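Local coordinates for protein alpha-11 giardin (Giardia intestinalis, PDB 2II2) that binds calcium and probably acidic phospholipids as an unusual annexin, and may take part in parasite attachment to the intestinal mucosa and in ventral-disk integrity, at residues A[218-221]-A[222-226]; A[207-210]-A[211-215]. All coordinates share one frame; numbering follows the deposited sequence.

Interaction 1 (A[218-221]-A[222-226]); sequences NARG and LCIAH
The carbonyl oxygen of Arg220 accepts the amide N-H of Ile224, N to O 2.9 Å, and is also lined by the isoleucine's own side chain, with Ile224 CG1 3.3 Å from Arg220 O. One turn of helix therefore both bonds this oxygen and packs against it. Three more bonds of the same i to i+4 kind run beside it: Leu222 N to Asn218 O, Cys223 N to Ala219 O and Ala225 N to Gly221 O. The first of them is the straightest, with an N-H...O angle of 171°.

The side-chain contact is between Arg220 and Ile224. Arg220 CG stands anti to its amide nitrogen (chi1 176°) and the chain is extended as far as NE, which carries the guanidinium outward from the helix, across the end of the isoleucine side chain. Ile224 CD1 lies under one face of that flat group, displaced toward its rim, and comes within 3.3 Å of Arg220 NH1. A methyl thus covers part of a cationic plane, while NH2 forms a salt bridge to Asp99, probably offsetting the buried charge. Next to them, Cys223 SG lies 3.4 Å from Ala219 O, and Leu222 CG packs on Asn218 O at 3.6 Å.

Helix 216-230 is enclosed from several directions here. Leu222 and Cys223 pack on Ile209 of helix 205-212, Leu222 and Ala225 meet helix 175-184, and Cys223 and Ile224 touch Tyr238 of helix 232-244.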
ATOM      1  N   ASN A 218      14.275   2.649  -1.326  0.50 10.60           N
ATOM      2  CA  ASN A 218      14.801   1.507  -2.073  0.50  9.73           C
ATOM      3  C   ASN A 218      14.591   0.207  -1.290  0.50  8.79           C
ATOM      4  O   ASN A 218      14.013  -0.758  -1.800  0.50  8.16           O
ATOM      5  CB  ASN A 218      16.307   1.643  -2.382  0.50  9.77           C
ATOM      6  CG  ASN A 218      16.620   2.552  -3.593  0.50  9.40           C
ATOM      7  OD1 ASN A 218      15.821   2.703  -4.517  0.50  8.64           O
ATOM      8  ND2 ASN A 218      17.817   3.136  -3.587  0.50 10.48           N
ATOM      9  N   ALA A 219      15.076   0.179  -0.048  1.00  8.16           N
ATOM     10  CA  ALA A 219      15.011  -1.043   0.766  1.00  7.40           C
ATOM     11  C   ALA A 219      13.571  -1.494   0.949  1.00  6.81           C
ATOM     12  O   ALA A 219      13.240  -2.662   0.810  1.00  6.58           O
ATOM     13  CB  ALA A 219      15.681  -0.829   2.124  1.00  8.45           C
ATOM     14  N   ARG A 220      12.719  -0.531   1.284  1.00  6.98           N
ATOM     15  CA  ARG A 220      11.324  -0.832   1.531  1.00  7.26           C
ATOM     16  C   ARG A 220      10.652  -1.400   0.285  1.00  6.66           C
ATOM     17  O   ARG A 220       9.896  -2.388   0.351  1.00  7.37           O
ATOM     18  CB  ARG A 220      10.596   0.432   1.981  1.00  7.31           C
ATOM     19  CG  ARG A 220       9.095   0.305   2.203  1.00  7.63           C
ATOM     20  CD  ARG A 220       8.541   1.679   2.416  1.00  7.85           C
ATOM     21  NE  ARG A 220       7.106   1.758   2.680  1.00  7.46           N
ATOM     22  CZ  ARG A 220       6.168   1.710   1.733  1.00  6.87           C
ATOM     23  NH1 ARG A 220       6.490   1.582   0.430  1.00  7.08           N
ATOM     24  NH2 ARG A 220       4.886   1.791   2.058  1.00  7.51           N
ATOM     25  N   GLY A 221      10.915  -0.784  -0.865  1.00  7.06           N
ATOM     26  CA  GLY A 221      10.251  -1.248  -2.090  1.00  6.65           C
ATOM     27  C   GLY A 221      10.668  -2.671  -2.482  1.00  5.95           C
ATOM     28  O   GLY A 221       9.841  -3.501  -2.893  1.00  6.30           O
ATOM     29  N   LEU A 222      11.969  -2.943  -2.371  1.00  6.69           N
ATOM     30  CA  LEU A 222      12.441  -4.290  -2.669  1.00  6.38           C
ATOM     31  C   LEU A 222      11.853  -5.292  -1.703  1.00  6.05           C
ATOM     32  O   LEU A 222      11.487  -6.386  -2.092  1.00  6.68           O
ATOM     33  CB  LEU A 222      13.982  -4.349  -2.612  1.00  7.39           C
ATOM     34  CG  LEU A 222      14.685  -3.725  -3.807  1.00  8.09           C
ATOM     35  CD1 LEU A 222      16.133  -3.531  -3.462  1.00  9.35           C
ATOM     36  CD2 LEU A 222      14.527  -4.627  -5.068  1.00  9.48           C
ATOM     37  N   CYS A 223      11.760  -4.936  -0.419  1.00  6.43           N
ATOM     38  CA  CYS A 223      11.156  -5.864   0.536  1.00  6.41           C
ATOM     39  C   CYS A 223       9.673  -6.107   0.239  1.00  6.11           C
ATOM     40  O   CYS A 223       9.176  -7.200   0.464  1.00  6.36           O
ATOM     41  CB  CYS A 223      11.319  -5.364   1.967  1.00  7.14           C
ATOM     42  SG  CYS A 223      12.980  -5.515   2.626  1.00  7.81           S
ATOM     43  N   ILE A 224       8.957  -5.081  -0.213  1.00  6.68           N
ATOM     44  CA  ILE A 224       7.557  -5.255  -0.553  1.00  6.80           C
ATOM     45  C   ILE A 224       7.412  -6.248  -1.721  1.00  6.01           C
ATOM     46  O   ILE A 224       6.552  -7.160  -1.714  1.00  6.78           O
ATOM     47  CB  ILE A 224       6.871  -3.909  -0.848  1.00  6.16           C
ATOM     48  CG1 ILE A 224       6.676  -3.139   0.455  1.00  6.71           C
ATOM     49  CG2 ILE A 224       5.543  -4.110  -1.557  1.00  6.78           C
ATOM     50  CD1 ILE A 224       6.263  -1.693   0.275  1.00  8.31           C
ATOM     51  N   ALA A 225       8.222  -6.043  -2.760  1.00  6.59           N
ATOM     52  CA  ALA A 225       8.151  -6.938  -3.921  1.00  6.75           C
ATOM     53  C   ALA A 225       8.507  -8.379  -3.548  1.00  6.87           C
ATOM     54  O   ALA A 225       7.843  -9.343  -3.968  1.00  7.22           O
ATOM     55  CB  ALA A 225       9.014  -6.437  -5.043  1.00  7.66           C
ATOM     56  N   HIS A 226       9.555  -8.526  -2.754  1.00  6.55           N
ATOM     57  CA  HIS A 226       9.965  -9.820  -2.192  1.00  6.22           C
ATOM     58  C   HIS A 226       8.820 -10.474  -1.430  1.00  5.76           C
ATOM     59  O   HIS A 226       8.447 -11.610  -1.695  1.00  7.10           O
ATOM     60  CB  HIS A 226      11.172  -9.547  -1.273  1.00  6.78           C
ATOM     61  CG  HIS A 226      11.411 -10.604  -0.245  1.00  7.36           C
ATOM     62  ND1 HIS A 226      11.871 -11.864  -0.557  1.00  7.48           N
ATOM     63  CD2 HIS A 226      11.210 -10.577   1.090  1.00  8.32           C
ATOM     64  CE1 HIS A 226      11.948 -12.566   0.560  1.00  8.24           C
ATOM     65  NE2 HIS A 226      11.565 -11.808   1.569  1.00  8.05           N
TER

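Interaction 2 (A[207-210]-A[211-215])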
ATOM      1  N   GLU A 207      16.540  -9.033   5.578  1.00  8.08           N
ATOM      2  CA  GLU A 207      17.708  -8.520   6.272  1.00  9.52           C
ATOM      3  C   GLU A 207      18.793  -8.119   5.280  1.00  8.23           C
ATOM      4  O   GLU A 207      19.421  -7.068   5.417  1.00  9.49           O
ATOM      5  CB  GLU A 207      18.278  -9.514   7.293  1.00 11.61           C
ATOM      6  CG  GLU A 207      19.437  -8.877   8.090  1.00 14.87           C
ATOM      7  CD  GLU A 207      20.177  -9.840   8.997  1.00 14.34           C
ATOM      8  OE1 GLU A 207      19.515 -10.646   9.679  1.00 17.01           O
ATOM      9  OE2 GLU A 207      21.428  -9.729   9.076  1.00 19.08           O
ATOM     10  N   ALA A 208      19.015  -8.985   4.292  1.00  8.00           N
ATOM     11  CA  ALA A 208      20.030  -8.706   3.275  1.00  8.71           C
ATOM     12  C   ALA A 208      19.702  -7.420   2.499  1.00  8.47           C
ATOM     13  O   ALA A 208      20.585  -6.604   2.261  1.00  8.65           O
ATOM     14  CB  ALA A 208      20.202  -9.885   2.373  1.00  8.58           C
ATOM     15  N   ILE A 209      18.438  -7.253   2.117  1.00  7.52           N
ATOM     16  CA  ILE A 209      18.041  -6.005   1.455  1.00  8.11           C
ATOM     17  C   ILE A 209      18.266  -4.781   2.351  1.00  7.73           C
ATOM     18  O   ILE A 209      18.786  -3.771   1.907  1.00  8.53           O
ATOM     19  CB  ILE A 209      16.567  -6.085   1.022  1.00  7.27           C
ATOM     20  CG1 ILE A 209      16.369  -7.116  -0.087  1.00  7.84           C
ATOM     21  CG2 ILE A 209      16.051  -4.743   0.550  1.00  8.52           C
ATOM     22  CD1 ILE A 209      14.896  -7.465  -0.350  1.00  7.58           C
ATOM     23  N   GLU A 210      17.800  -4.866   3.591  1.00  8.28           N
ATOM     24  CA  GLU A 210      17.825  -3.704   4.457  1.00  9.29           C
ATOM     25  C   GLU A 210      19.249  -3.327   4.847  1.00  9.46           C
ATOM     26  O   GLU A 210      19.534  -2.148   5.056  1.00 10.51           O
ATOM     27  CB  GLU A 210      16.892  -3.923   5.648  1.00  8.61           C
ATOM     28  CG  GLU A 210      15.425  -3.865   5.247  1.00  9.14           C
ATOM     29  CD  GLU A 210      14.450  -4.123   6.366  1.00 10.59           C
ATOM     30  OE1 GLU A 210      14.832  -4.717   7.388  1.00 11.75           O
ATOM     31  OE2 GLU A 210      13.260  -3.723   6.231  1.00 11.41           O
ATOM     32  N   THR A 211      20.142  -4.314   4.878  1.00  9.63           N
ATOM     33  CA  THR A 211      21.552  -4.018   5.122  1.00 10.77           C
ATOM     34  C   THR A 211      22.198  -3.341   3.919  1.00 10.09           C
ATOM     35  O   THR A 211      22.994  -2.390   4.077  1.00 11.71           O
ATOM     36  CB  THR A 211      22.334  -5.294   5.506  1.00 10.44           C
ATOM     37  OG1 THR A 211      21.859  -5.729   6.790  1.00 11.60           O
ATOM     38  CG2 THR A 211      23.869  -5.068   5.549  1.00 12.46           C
ATOM     39  N   ARG A 212      21.853  -3.817   2.723  1.00 10.54           N
ATOM     40  CA  ARG A 212      22.492  -3.322   1.503  1.00 10.36           C
ATOM     41  C   ARG A 212      22.018  -1.930   1.105  1.00 10.47           C
ATOM     42  O   ARG A 212      22.799  -1.110   0.662  1.00 12.32           O
ATOM     43  CB  ARG A 212      22.212  -4.266   0.336  1.00 10.32           C
ATOM     44  CG  ARG A 212      22.626  -3.691  -1.007  1.00 12.04           C
ATOM     45  CD  ARG A 212      24.121  -3.465  -1.121  1.00 12.98           C
ATOM     46  NE  ARG A 212      24.739  -4.731  -1.454  1.00 11.92           N
ATOM     47  CZ  ARG A 212      25.998  -4.884  -1.860  1.00 11.44           C
ATOM     48  NH1 ARG A 212      26.802  -3.831  -1.978  1.00 12.98           N
ATOM     49  NH2 ARG A 212      26.421  -6.114  -2.174  1.00 13.98           N
ATOM     50  N   TYR A 213      20.715  -1.707   1.182  1.00  9.36           N
ATOM     51  CA  TYR A 213      20.126  -0.479   0.636  1.00 10.26           C
ATOM     52  C   TYR A 213      19.901   0.532   1.724  1.00 10.77           C
ATOM     53  O   TYR A 213      18.957   0.437   2.498  1.00 12.20           O
ATOM     54  CB  TYR A 213      18.810  -0.772  -0.092  1.00  9.96           C
ATOM     55  CG  TYR A 213      19.049  -1.429  -1.415  1.00  9.84           C
ATOM     56  CD1 TYR A 213      19.143  -2.807  -1.519  1.00 10.13           C
ATOM     57  CD2 TYR A 213      19.209  -0.671  -2.573  1.00  9.54           C
ATOM     58  CE1 TYR A 213      19.388  -3.397  -2.741  1.00  9.53           C
ATOM     59  CE2 TYR A 213      19.450  -1.253  -3.782  1.00 11.15           C
ATOM     60  CZ  TYR A 213      19.534  -2.625  -3.870  1.00 10.15           C
ATOM     61  OH  TYR A 213      19.756  -3.261  -5.089  1.00 11.08           O
ATOM     62  N   ALA A 214      20.820   1.489   1.815  1.00 11.56           N
ATOM     63  CA  ALA A 214      20.759   2.521   2.849  1.00 13.20           C
ATOM     64  C   ALA A 214      19.617   3.512   2.619  1.00 12.85           C
ATOM     65  O   ALA A 214      19.101   4.108   3.578  1.00 14.50           O
ATOM     66  CB  ALA A 214      22.082   3.264   2.978  1.00 13.94           C
ATOM     67  N   ASP A 215      19.236   3.716   1.363  1.00 12.32           N
ATOM     68  CA  ASP A 215      18.075   4.549   1.038  1.00 12.02           C
ATOM     69  C   ASP A 215      16.818   3.762   1.405  1.00 11.68           C
ATOM     70  O   ASP A 215      16.607   2.662   0.926  1.00 11.19           O
ATOM     71  CB  ASP A 215      18.076   4.924  -0.443  1.00 12.40           C
ATOM     72  CG  ASP A 215      16.881   5.751  -0.826  1.00 13.71           C
ATOM     73  OD1 ASP A 215      16.970   6.982  -0.802  1.00 19.08           O
ATOM     74  OD2 ASP A 215      15.850   5.163  -1.170  1.00 14.83           O
TER
HETATM   75  O   HOH W   1      22.746  -8.242   7.143  1.00 18.94           O
HETATM   76  O   HOH W   2      17.903   0.069   4.917  1.00 15.74           O
HETATM   77  O   HOH W   3      21.579  -0.105   4.984  1.00 25.71           O
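The Tyr213 ring presents its edge to the carbonyl oxygen of Ile209, which lies near the ring plane with CD1 3.6 Å from Ile209 O. Ile209 CG2, well off the ring plane, approaches Tyr213 CD1 at 4.2 Å, the two side chains running at a slant to each other. Tyr213 CG is turned away from its own carbonyl carbon (chi1 -74°), which brings the ring back beside the preceding turn. Ile209 O also accepts the amide of Tyr213, N to O 2.9 Å. The far end of the ring is fixed by a hydrogen bond between Tyr213 OH and His175 ND1, and the two rings meet with their planes about 60° apart.

On the exposed side, Glu207 and Thr211 lie alongside each other and point the same way. Water 1 joins them, donating to Glu207 OE2 at 2.8 Å and hydrogen-bonded to Thr211 OG1 at 2.7 Å; the same carboxylate oxygen forms a salt bridge with Lys203. Thr211 OG1 also comes to 3.1 Å from Glu207 O, the acceptor of the Thr211 amide.

Past this turn the backbone leaves the helix at Tyr213, and water takes over carbonyls at its end. Glu210 O accepts a hydrogen bond from each of two waters: water 2 also donates to Tyr213 O, at 2.7 Å, and water 3 to Thr211 O. Arg212 bends away at chi2 and chi3 to reach the carbonyl oxygens of Ala170 and Leu167. A hydrated helix C-terminus is thus followed at once by the N-cap Asp215, whose OD2 accepts Asn218 N: a helix-turn-helix connection within the all-helical annexin fold.

Interaction 2 comes first along the chain, closing helix 205-212 and the short turn after it; interaction 1 follows on helix 216-230, and their centres are about 9 Å apart. The two helices pack directly against each other. Leu222 CD1 rests 3.3 Å from Tyr213 CE1, and Ile209 CG2 lies 3.5 Å from Ala219 O, so Ile209, in the last turn of one helix, and Tyr213, just beyond it, also face the next helix. Both contacts lie away from the calcium-binding residues Ile60 and Glu66. Together they form part of the helical packing of the annexin fold, passing from the partly hydrated end of helix 205-212 and the turn after it to an interior helix in 218-226.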